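Local coordinates for protein glycosyl hydrolase, BNR repeat (Ralstonia eutropha, PDB 3B7F) that probably has hydrolase activity, being a putative glycosyl hydrolase with BNR repeats built as a seven-bladed beta-propeller, at residues 254-259 / 265-270; 284-287 / 291-294; 316-319 / 324-327; 345-350 / 355-360. All coordinates share one frame; numbering follows the deposited sequence.

The four contacts are hairpins from three successive blades of the seven-bladed beta-propeller, and they follow one another in series along the chain. Contact 1 joins the last two strands of its blade. Contacts 2 and 3 share the next sheet, where strands 293-297 and 315-318 are neighbours; their centres are about 10 Å apart. Contact 4 opens the following blade. Blades meet at two places here. Ile-268 of contact 1 accepts a probable hydrogen bond from Trp-325 of contact 3. Val-284 and Trp-294 of contact 2 pack on Met-346, Ala-348 and Val-356 of contact 4, with centres about 11 Å apart. Both outer and inner hairpins thus join adjacent blades.

Contact 1 of 4, residues 254-259 / 265-270; sequences GIYRMD and WKRIGD. With EDO (1,2-ethanediol), chain J; EDO (1,2-ethanediol), chain O.
Arg-257 and Lys-266 form an antiparallel hydrogen-bonded pair in the hairpin of strands 254-259 and 264-266, the third and fourth strands of a beta-propeller blade. Arg-257 N gives a bond to Lys-266 O at 3.0 Å. Lys-266 N returns one to Arg-257 O at 2.9 Å. Lys-266 O also accepts from Ile-268 N, which reaches the opposite face of its carbonyl plane. Arg-267, between Lys-266 and Ile-268, is the centre of an inverse gamma turn. The chain then enters a 3-10 segment, where Gly-269 N binds Ile-255 O at 3.0 Å.

Aromatic contacts come next. Met-258, present as selenomethionine, lays CE over one face of the Trp-265 indole, 3.3 Å from the centroid of the five-membered ring. Its chain bends at chi3 (-74°), which turns the methyl toward that ring in a Met-aromatic contact. Trp-265 NE1 donates to Leu-214 O. The extended Arg-267 side chain crosses the Tyr-256 ring at a slant, with CG over one face, 4.2 Å from the ring centroid. Tyr-256 OH is bonded to Cys-253 O and Ala-219 N, and Arg-267 NH2 forms a salt bridge with Asp-278.

Two isoleucines supply apolar packing. Ile-255 and Ile-268 cross at about a right angle, Ile-255 CG2 to Ile-268 CG1 3.8 Å. At the far end, Arg-257 NH2 donates to O1 of a bound 1,2-ethanediol at 3.2 Å.

Contact 2 of 4, residues 284-287 / 291-294; sequences VVHQ and RTVW. With EDO (1,2-ethanediol), chain H.
Trp-294 turns the edge of its indole toward Val-284 O and Val-285 C. Its CE3 lies 3.6 Å from Val-284 O. Its CZ3 is 3.6 Å from His-286 N. CG is anti to its own carbonyl carbon (chi1 -67°), and this torsion places the six-membered ring against the 284-286 backbone. Val-284 CG1 approaches CE3 at 4.0 Å. One indole face carries Thr-292 CG2, two residues back on the same segment. The indole NE1 is bonded to Glu-371 O.

His-286 points its CB at Thr-292, CB to CB 3.6 Å. Its CG is anti to the backbone N (chi1 -175°), and this sends the imidazole beside the CH2 corner of Trp-294. The ring is fixed further by a bond from Arg-288 N to ND1. Thr-292 OG1 is bonded to Asp-289 OD2 and also accepts from O2 of a bound 1,2-ethanediol, probably from the crystallisation liquor. On the opposite side of the sheet, Val-285 CG1 meets Val-293 CG2 at 3.8 Å.

The backbone sets this register. Val-284 and Trp-294 exchange two bonds, Val-284 N to Trp-294 O at 3.1 Å and Trp-294 N to Val-284 O at 2.9 Å. His-286 N adds a nearly straight bond to Thr-292 O. The arrangement is an antiparallel hairpin between the first two strands, the inner pair, of a four-stranded beta-propeller blade.

Contact 3 of 4, residues 316-319 / 324-327; sequences YVTR and SWQR. With EDO (1,2-ethanediol), chain H.
Tyr-316 to Arg-319 and Ser-324 to Arg-327 form a partly buried antiparallel hairpin between the third and fourth strands of a propeller blade, its centre about 20 Å from the centre of the chain. Val-317 and Gln-326 exchange two backbone bonds, Val-317 N to Gln-326 O at 2.9 Å and Gln-326 N to Val-317 O at 2.8 Å.

Tyr-316 lies against Arg-327. CA of Arg-327 sits over one face of the phenol, 3.8 Å from its centroid. The arginine chain is extended, with CG anti to the backbone N (chi1 -174°), and follows the ring to its hydroxyl. There NH1 donates to Tyr-316 OH at 2.9 Å, within the guanidinium plane. The phenol and guanidinium planes are 70° apart. Arg-327 NE forms a salt bridge with Asp-329.

The sequence from Thr-318 to Trp-325 fits the Asp box of BNR repeats, with Asp-320 and Gly-322 in its turn. Thr-318 OG1 is bonded to Gly-322 N and lies 2.7 Å from Ser-324 O. Thr-318 CB stands over the six-membered ring of Trp-325, 3.7 Å from its centroid. Trp-325 NE1 is bonded to Ile-268 O of the preceding blade.

Water bridges the hairpin beside its turn. One molecule accepts from Arg-319 N and donates to Ser-324 OG and to Gln-326 OE1, the last at 2.8 Å. Ser-324 OG is also hydrogen-bonded to Asp-320 OD2.

Contact 4 of 4, residues 345-350 / 355-360; sequences AMTADA and GVYFGT
Asp-349 grips Gly-355 and Tyr-357 of the facing segment with both carboxylate oxygens. Its OD2 accepts from Tyr-357 OH at 2.6 Å, on the anti side and 16° out of the carboxylate plane. Its OD1 accepts from Gly-355 N at 2.9 Å, met from above that plane. The carboxylate and phenol planes are 63° apart. CG of Asp-349 stands between its backbone N and carbonyl carbon (chi1 67°), which brings the carboxylate across to both donors. Arg-42 adds a salt bridge to OD2, so the group is probably ionised.

The backbone holds these groups in place. Asp-349 N donates to Gly-355 O at 3.0 Å. Thr-347 and Tyr-357 form a hydrogen-bonded pair, with Thr-347 N to Tyr-357 O 3.1 Å and Tyr-357 N to Thr-347 O 2.9 Å. Gly-359 N binds Ala-345 O at 2.8 Å. The Tyr-357 ring meets the partner strand with its edge, and CB packs on Thr-347 CG2. On the other sheet face, Met-346 CG touches Phe-358 CB at 3.7 Å.

This hairpin makes up the first two strands of a beta-propeller blade. Phe-358 stacks on Trp-366 and meets Trp-375 edge-to-face. Met-346 and Ala-348 pack on strand 282-285 of the preceding blade. Thr-347 and Tyr-357 face the other way, onto strand 24-29 of the blade that also holds strand 385-391.

Contact 1 of 4, residues 254-259 / 265-270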
# COMPACT_ATOMS: atom_id res chain seq x y z
N GLY A 254 -13.45 8.07 3.46
CA GLY A 254 -13.34 7.70 4.84
C GLY A 254 -12.48 6.53 5.21
O GLY A 254 -11.92 5.86 4.34
N ILE A 255 -12.36 6.34 6.53
CA ILE A 255 -11.64 5.22 7.12
C ILE A 255 -12.73 4.22 7.47
O ILE A 255 -13.72 4.60 8.11
CB ILE A 255 -10.84 5.56 8.39
CG1 ILE A 255 -9.88 6.74 8.14
CG2 ILE A 255 -10.10 4.30 8.89
CD1 ILE A 255 -9.37 7.42 9.45
N TYR A 256 -12.56 2.97 7.04
CA TYR A 256 -13.52 1.93 7.28
C TYR A 256 -12.88 0.67 7.83
O TYR A 256 -11.73 0.37 7.57
CB TYR A 256 -14.23 1.52 5.97
CG TYR A 256 -15.05 2.61 5.34
CD1 TYR A 256 -14.45 3.55 4.50
CD2 TYR A 256 -16.41 2.73 5.59
CE1 TYR A 256 -15.20 4.58 3.92
CE2 TYR A 256 -17.16 3.75 5.02
CZ TYR A 256 -16.54 4.68 4.19
OH TYR A 256 -17.26 5.71 3.62
N ARG A 257 -13.71 -0.09 8.55
CA ARG A 257 -13.37 -1.39 9.08
C ARG A 257 -14.46 -2.37 8.64
O ARG A 257 -15.65 -2.06 8.70
CB ARG A 257 -13.29 -1.36 10.60
CG ARG A 257 -12.85 -2.68 11.23
CD ARG A 257 -12.98 -2.63 12.71
NE ARG A 257 -12.65 -3.93 13.32
CZ ARG A 257 -13.49 -4.94 13.54
NH1 ARG A 257 -14.76 -4.90 13.14
NH2 ARG A 257 -13.03 -6.03 14.10
N MSE A 258 -14.05 -3.55 8.21
CA MSE A 258 -14.97 -4.64 7.88
C MSE A 258 -14.56 -5.94 8.57
O MSE A 258 -13.41 -6.35 8.49
CB MSE A 258 -15.05 -4.90 6.37
CG MSE A 258 -15.90 -6.13 6.00
SE MSE A 258 -15.96 -6.60 4.16
CE MSE A 258 -17.10 -5.27 3.46
N ASP A 259 -15.51 -6.56 9.24
CA ASP A 259 -15.37 -7.93 9.70
C ASP A 259 -16.00 -8.67 8.51
O ASP A 259 -17.19 -8.51 8.26
CB ASP A 259 -16.12 -8.17 11.00
CG ASP A 259 -15.93 -9.56 11.50
OD1 ASP A 259 -15.87 -10.49 10.67
OD2 ASP A 259 -15.82 -9.72 12.73
N TRP A 265 -18.60 -2.66 5.28
CA TRP A 265 -17.64 -1.66 5.71
C TRP A 265 -18.39 -0.69 6.60
O TRP A 265 -19.45 -0.20 6.20
CB TRP A 265 -17.06 -0.88 4.53
CG TRP A 265 -16.23 -1.70 3.60
CD1 TRP A 265 -16.61 -2.20 2.41
CD2 TRP A 265 -14.87 -2.13 3.81
NE1 TRP A 265 -15.59 -2.91 1.85
CE2 TRP A 265 -14.51 -2.90 2.68
CE3 TRP A 265 -13.92 -1.93 4.82
CZ2 TRP A 265 -13.24 -3.49 2.55
CZ3 TRP A 265 -12.67 -2.53 4.69
CH2 TRP A 265 -12.35 -3.30 3.55
N LYS A 266 -17.84 -0.43 7.79
CA LYS A 266 -18.36 0.52 8.77
C LYS A 266 -17.36 1.64 8.96
O LYS A 266 -16.20 1.38 9.23
CB LYS A 266 -18.60 -0.17 10.10
CG LYS A 266 -19.73 -1.19 10.02
CD LYS A 266 -19.98 -1.82 11.37
CE LYS A 266 -21.13 -2.82 11.31
NZ LYS A 266 -21.15 -3.53 12.60
N ARG A 267 -17.83 2.88 8.80
CA ARG A 267 -17.02 4.07 8.85
C ARG A 267 -16.56 4.49 10.26
O ARG A 267 -17.07 5.43 10.88
CB ARG A 267 -17.76 5.24 8.16
CG ARG A 267 -16.81 6.39 7.77
CD ARG A 267 -17.50 7.35 6.82
NE ARG A 267 -16.60 8.41 6.40
CZ ARG A 267 -16.83 9.28 5.42
NH1 ARG A 267 -17.95 9.29 4.74
NH2 ARG A 267 -15.92 10.19 5.16
N ILE A 268 -15.55 3.77 10.74
CA ILE A 268 -14.85 4.09 11.98
C ILE A 268 -14.22 5.47 11.94
O ILE A 268 -14.01 6.06 12.97
CB ILE A 268 -13.77 3.03 12.38
CG1 ILE A 268 -12.72 2.78 11.26
CG2 ILE A 268 -14.49 1.71 12.80
CD1 ILE A 268 -11.53 1.89 11.65
N GLY A 269 -13.96 5.99 10.73
CA GLY A 269 -13.56 7.36 10.55
C GLY A 269 -14.52 8.45 11.05
O GLY A 269 -14.12 9.57 11.24
N ASP A 270 -15.79 8.12 11.27
CA ASP A 270 -16.74 9.04 11.90
C ASP A 270 -16.41 9.37 13.37
O ASP A 270 -17.00 10.28 13.91
CB ASP A 270 -18.18 8.50 11.77
CG ASP A 270 -18.69 8.54 10.33
OD1 ASP A 270 -18.09 9.27 9.52
OD2 ASP A 270 -19.70 7.87 10.00
C1 EDO J . -16.32 -7.68 15.66
O1 EDO J . -15.47 -8.05 14.56
C2 EDO J . -16.91 -6.25 15.54
O2 EDO J . -17.59 -6.00 14.29
C1 EDO O . -19.67 2.93 12.63
O1 EDO O . -19.44 4.33 12.47
C2 EDO O . -18.41 2.25 13.13
O2 EDO O . -18.67 0.99 13.79

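Contact 2 of 4, residues 284-287 / 291-294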
# COMPACT_ATOMS: atom_id res chain seq x y z
N VAL A 284 -2.21 1.43 7.95
CA VAL A 284 -1.26 0.42 8.42
C VAL A 284 -1.81 -0.22 9.68
O VAL A 284 -2.36 0.48 10.51
CB VAL A 284 0.16 1.05 8.71
CG1 VAL A 284 1.07 0.08 9.48
CG2 VAL A 284 0.81 1.51 7.42
N VAL A 285 -1.67 -1.53 9.82
CA VAL A 285 -2.16 -2.27 11.00
C VAL A 285 -1.01 -2.80 11.84
O VAL A 285 0.03 -3.11 11.31
CB VAL A 285 -3.08 -3.44 10.61
CG1 VAL A 285 -4.08 -2.99 9.65
CG2 VAL A 285 -2.27 -4.64 10.01
N HIS A 286 -1.18 -2.85 13.15
CA HIS A 286 -0.20 -3.42 14.07
C HIS A 286 -0.18 -4.94 13.77
O HIS A 286 -1.21 -5.56 13.71
CB HIS A 286 -0.65 -3.12 15.50
CG HIS A 286 0.31 -3.54 16.57
ND1 HIS A 286 0.62 -4.85 16.84
CD2 HIS A 286 0.97 -2.81 17.50
CE1 HIS A 286 1.44 -4.91 17.87
NE2 HIS A 286 1.66 -3.69 18.30
N GLN A 287 1.00 -5.50 13.53
CA GLN A 287 1.16 -6.94 13.21
C GLN A 287 0.42 -7.95 14.09
O GLN A 287 -0.13 -8.91 13.59
CB GLN A 287 2.64 -7.32 13.25
CG GLN A 287 3.33 -7.19 11.93
CD GLN A 287 2.96 -8.29 10.98
OE1 GLN A 287 2.90 -9.46 11.36
NE2 GLN A 287 2.71 -7.93 9.73
N ARG A 291 -6.76 -4.41 16.62
CA ARG A 291 -7.43 -3.18 17.06
C ARG A 291 -6.61 -1.90 16.81
O ARG A 291 -7.17 -0.81 16.88
CB ARG A 291 -7.81 -3.28 18.54
CG ARG A 291 -8.87 -4.36 18.80
CD ARG A 291 -9.17 -4.69 20.28
NE ARG A 291 -9.76 -3.62 21.11
CZ ARG A 291 -11.03 -3.19 21.07
NH1 ARG A 291 -11.90 -3.63 20.17
NH2 ARG A 291 -11.42 -2.23 21.91
N THR A 292 -5.32 -2.05 16.50
CA THR A 292 -4.41 -0.93 16.32
C THR A 292 -4.12 -0.67 14.85
O THR A 292 -3.66 -1.57 14.13
CB THR A 292 -3.13 -1.10 17.13
OG1 THR A 292 -3.48 -1.16 18.50
CG2 THR A 292 -2.14 0.09 16.89
N VAL A 293 -4.39 0.56 14.44
CA VAL A 293 -4.30 1.01 13.04
C VAL A 293 -3.86 2.45 13.06
O VAL A 293 -4.20 3.18 13.99
CB VAL A 293 -5.70 0.82 12.32
CG1 VAL A 293 -5.81 1.64 11.08
CG2 VAL A 293 -5.96 -0.67 12.02
N TRP A 294 -3.06 2.83 12.06
CA TRP A 294 -2.54 4.19 11.86
C TRP A 294 -2.97 4.73 10.51
O TRP A 294 -2.97 3.97 9.55
CB TRP A 294 -0.99 4.21 11.89
CG TRP A 294 -0.40 3.89 13.19
CD1 TRP A 294 -0.15 4.75 14.18
CD2 TRP A 294 -0.02 2.59 13.67
NE1 TRP A 294 0.39 4.11 15.24
CE2 TRP A 294 0.47 2.77 14.97
CE3 TRP A 294 -0.03 1.30 13.12
CZ2 TRP A 294 0.96 1.72 15.75
CZ3 TRP A 294 0.47 0.25 13.87
CH2 TRP A 294 0.97 0.47 15.18
C1 EDO H . -0.65 -2.60 21.82
O1 EDO H . -1.18 -3.60 20.93
C2 EDO H . -0.53 -1.21 21.16
O2 EDO H . -1.77 -0.68 20.63

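Contact 3 of 4, residues 316-319 / 324-327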
# COMPACT_ATOMS: atom_id res chain seq x y z
N TYR A 316 -2.68 9.59 12.94
CA TYR A 316 -3.69 9.30 13.97
C TYR A 316 -3.65 7.82 14.19
O TYR A 316 -3.55 7.06 13.24
CB TYR A 316 -5.11 9.78 13.61
CG TYR A 316 -5.36 11.22 14.00
CD1 TYR A 316 -4.76 12.25 13.31
CD2 TYR A 316 -6.16 11.54 15.10
CE1 TYR A 316 -4.93 13.55 13.66
CE2 TYR A 316 -6.35 12.85 15.46
CZ TYR A 316 -5.74 13.85 14.71
OH TYR A 316 -5.92 15.17 15.04
N VAL A 317 -3.69 7.42 15.46
CA VAL A 317 -3.76 6.02 15.85
C VAL A 317 -5.12 5.72 16.49
O VAL A 317 -5.76 6.61 17.05
CB VAL A 317 -2.63 5.67 16.88
CG1 VAL A 317 -2.91 6.33 18.21
CG2 VAL A 317 -2.48 4.14 17.05
N THR A 318 -5.55 4.46 16.34
CA THR A 318 -6.67 3.89 17.10
C THR A 318 -6.11 2.60 17.72
O THR A 318 -5.34 1.93 17.08
CB THR A 318 -7.96 3.60 16.27
OG1 THR A 318 -8.98 3.12 17.17
CG2 THR A 318 -7.74 2.59 15.12
N ARG A 319 -6.40 2.35 18.98
CA ARG A 319 -6.04 1.11 19.66
C ARG A 319 -7.27 0.30 20.08
O ARG A 319 -7.16 -0.69 20.80
CB ARG A 319 -5.15 1.44 20.86
CG ARG A 319 -3.83 2.15 20.42
CD ARG A 319 -2.80 2.15 21.54
NE ARG A 319 -1.42 2.38 21.05
CZ ARG A 319 -0.84 3.57 20.92
NH1 ARG A 319 -1.46 4.69 21.24
NH2 ARG A 319 0.39 3.63 20.46
N SER A 324 -12.18 5.09 18.94
CA SER A 324 -11.56 6.36 19.31
C SER A 324 -10.24 6.52 18.56
O SER A 324 -9.61 5.54 18.17
CB SER A 324 -11.35 6.48 20.83
OG SER A 324 -10.36 5.57 21.28
N TRP A 325 -9.84 7.76 18.34
CA TRP A 325 -8.61 8.10 17.63
C TRP A 325 -7.81 9.10 18.43
O TRP A 325 -8.39 9.99 19.06
CB TRP A 325 -8.93 8.70 16.24
CG TRP A 325 -9.63 7.75 15.30
CD1 TRP A 325 -10.98 7.57 15.13
CD2 TRP A 325 -9.00 6.85 14.39
NE1 TRP A 325 -11.22 6.64 14.17
CE2 TRP A 325 -10.03 6.16 13.70
CE3 TRP A 325 -7.66 6.55 14.09
CZ2 TRP A 325 -9.75 5.21 12.71
CZ3 TRP A 325 -7.39 5.60 13.12
CH2 TRP A 325 -8.43 4.93 12.45
N GLN A 326 -6.49 8.95 18.41
CA GLN A 326 -5.59 9.89 19.09
C GLN A 326 -4.59 10.46 18.11
O GLN A 326 -4.09 9.74 17.22
CB GLN A 326 -4.84 9.24 20.26
CG GLN A 326 -5.76 8.89 21.48
CD GLN A 326 -6.67 7.72 21.21
OE1 GLN A 326 -6.24 6.68 20.66
NE2 GLN A 326 -7.96 7.88 21.57
N ARG A 327 -4.29 11.74 18.28
CA ARG A 327 -3.37 12.47 17.43
C ARG A 327 -1.97 12.15 17.87
O ARG A 327 -1.69 12.17 19.07
CB ARG A 327 -3.59 13.98 17.57
CG ARG A 327 -2.77 14.86 16.62
CD ARG A 327 -3.14 16.30 16.90
NE ARG A 327 -2.42 17.23 16.05
CZ ARG A 327 -2.71 17.47 14.77
NH1 ARG A 327 -3.74 16.90 14.15
NH2 ARG A 327 -1.98 18.33 14.12
C1 EDO H . -0.65 -2.60 21.82
O1 EDO H . -1.18 -3.60 20.93
C2 EDO H . -0.53 -1.21 21.16
O2 EDO H . -1.77 -0.68 20.63
O HOH W 1 -7.89 4.44 20.41
O HOH W 2 -4.04 5.96 21.56

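Contact 4 of 4, residues 345-350 / 355-360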
# COMPACT_ATOMS: atom_id res chain seq x y z
N ALA A 345 3.26 4.96 1.20
CA ALA A 345 4.32 5.67 1.92
C ALA A 345 4.29 5.59 3.47
O ALA A 345 5.03 6.33 4.12
CB ALA A 345 4.39 7.13 1.41
N MSE A 346 3.44 4.75 4.06
CA MSE A 346 3.50 4.42 5.50
C MSE A 346 3.73 2.94 5.63
O MSE A 346 3.20 2.17 4.84
CB MSE A 346 2.24 4.69 6.31
CG MSE A 346 1.98 6.08 6.64
SE MSE A 346 0.96 6.26 8.29
CE MSE A 346 -0.53 5.36 7.63
N THR A 347 4.49 2.54 6.66
CA THR A 347 4.75 1.14 6.96
C THR A 347 5.04 1.01 8.44
O THR A 347 5.25 2.01 9.15
CB THR A 347 5.94 0.60 6.14
OG1 THR A 347 6.00 -0.83 6.22
CG2 THR A 347 7.26 1.21 6.61
N ALA A 348 5.03 -0.22 8.90
CA ALA A 348 5.29 -0.51 10.29
C ALA A 348 6.17 -1.75 10.37
O ALA A 348 6.16 -2.56 9.45
CB ALA A 348 3.95 -0.67 11.08
N ASP A 349 6.99 -1.85 11.41
CA ASP A 349 7.81 -3.04 11.65
C ASP A 349 7.04 -4.02 12.58
O ASP A 349 5.90 -3.73 12.95
CB ASP A 349 9.21 -2.67 12.14
CG ASP A 349 9.23 -2.04 13.52
OD1 ASP A 349 8.50 -2.49 14.42
OD2 ASP A 349 10.03 -1.09 13.71
N ALA A 350 7.66 -5.15 12.94
CA ALA A 350 7.06 -6.16 13.82
C ALA A 350 7.85 -6.28 15.13
O ALA A 350 7.80 -7.31 15.78
CB ALA A 350 6.97 -7.52 13.10
N GLY A 355 7.27 -0.12 15.58
CA GLY A 355 7.75 1.10 15.01
C GLY A 355 6.92 1.40 13.78
O GLY A 355 6.41 0.48 13.13
N VAL A 356 6.75 2.70 13.51
CA VAL A 356 5.92 3.20 12.41
C VAL A 356 6.74 4.25 11.63
O VAL A 356 7.55 5.00 12.18
CB VAL A 356 4.59 3.79 12.94
CG1 VAL A 356 3.65 4.14 11.77
CG2 VAL A 356 3.90 2.83 13.90
N TYR A 357 6.55 4.27 10.33
CA TYR A 357 7.39 5.10 9.47
C TYR A 357 6.58 5.70 8.38
O TYR A 357 5.63 5.09 7.92
CB TYR A 357 8.45 4.19 8.80
CG TYR A 357 9.21 3.31 9.78
CD1 TYR A 357 10.37 3.77 10.40
CD2 TYR A 357 8.73 2.03 10.12
CE1 TYR A 357 11.05 2.97 11.35
CE2 TYR A 357 9.40 1.26 11.06
CZ TYR A 357 10.57 1.73 11.65
OH TYR A 357 11.26 0.95 12.58
N PHE A 358 6.94 6.89 7.93
CA PHE A 358 6.30 7.44 6.74
C PHE A 358 7.23 8.30 5.90
O PHE A 358 8.18 8.87 6.43
CB PHE A 358 4.96 8.15 7.05
CG PHE A 358 5.08 9.45 7.84
CD1 PHE A 358 5.30 10.66 7.21
CD2 PHE A 358 4.88 9.45 9.21
CE1 PHE A 358 5.37 11.85 7.92
CE2 PHE A 358 4.99 10.65 9.95
CZ PHE A 358 5.21 11.84 9.28
N GLY A 359 6.92 8.39 4.61
CA GLY A 359 7.71 9.16 3.64
C GLY A 359 6.82 10.18 2.99
O GLY A 359 5.72 9.86 2.57
N THR A 360 7.33 11.39 2.83
CA THR A 360 6.57 12.49 2.28
C THR A 360 6.99 12.79 0.83
O THR A 360 8.06 12.40 0.39
CB THR A 360 6.71 13.75 3.12
OG1 THR A 360 8.02 14.27 2.95
CG2 THR A 360 6.45 13.48 4.63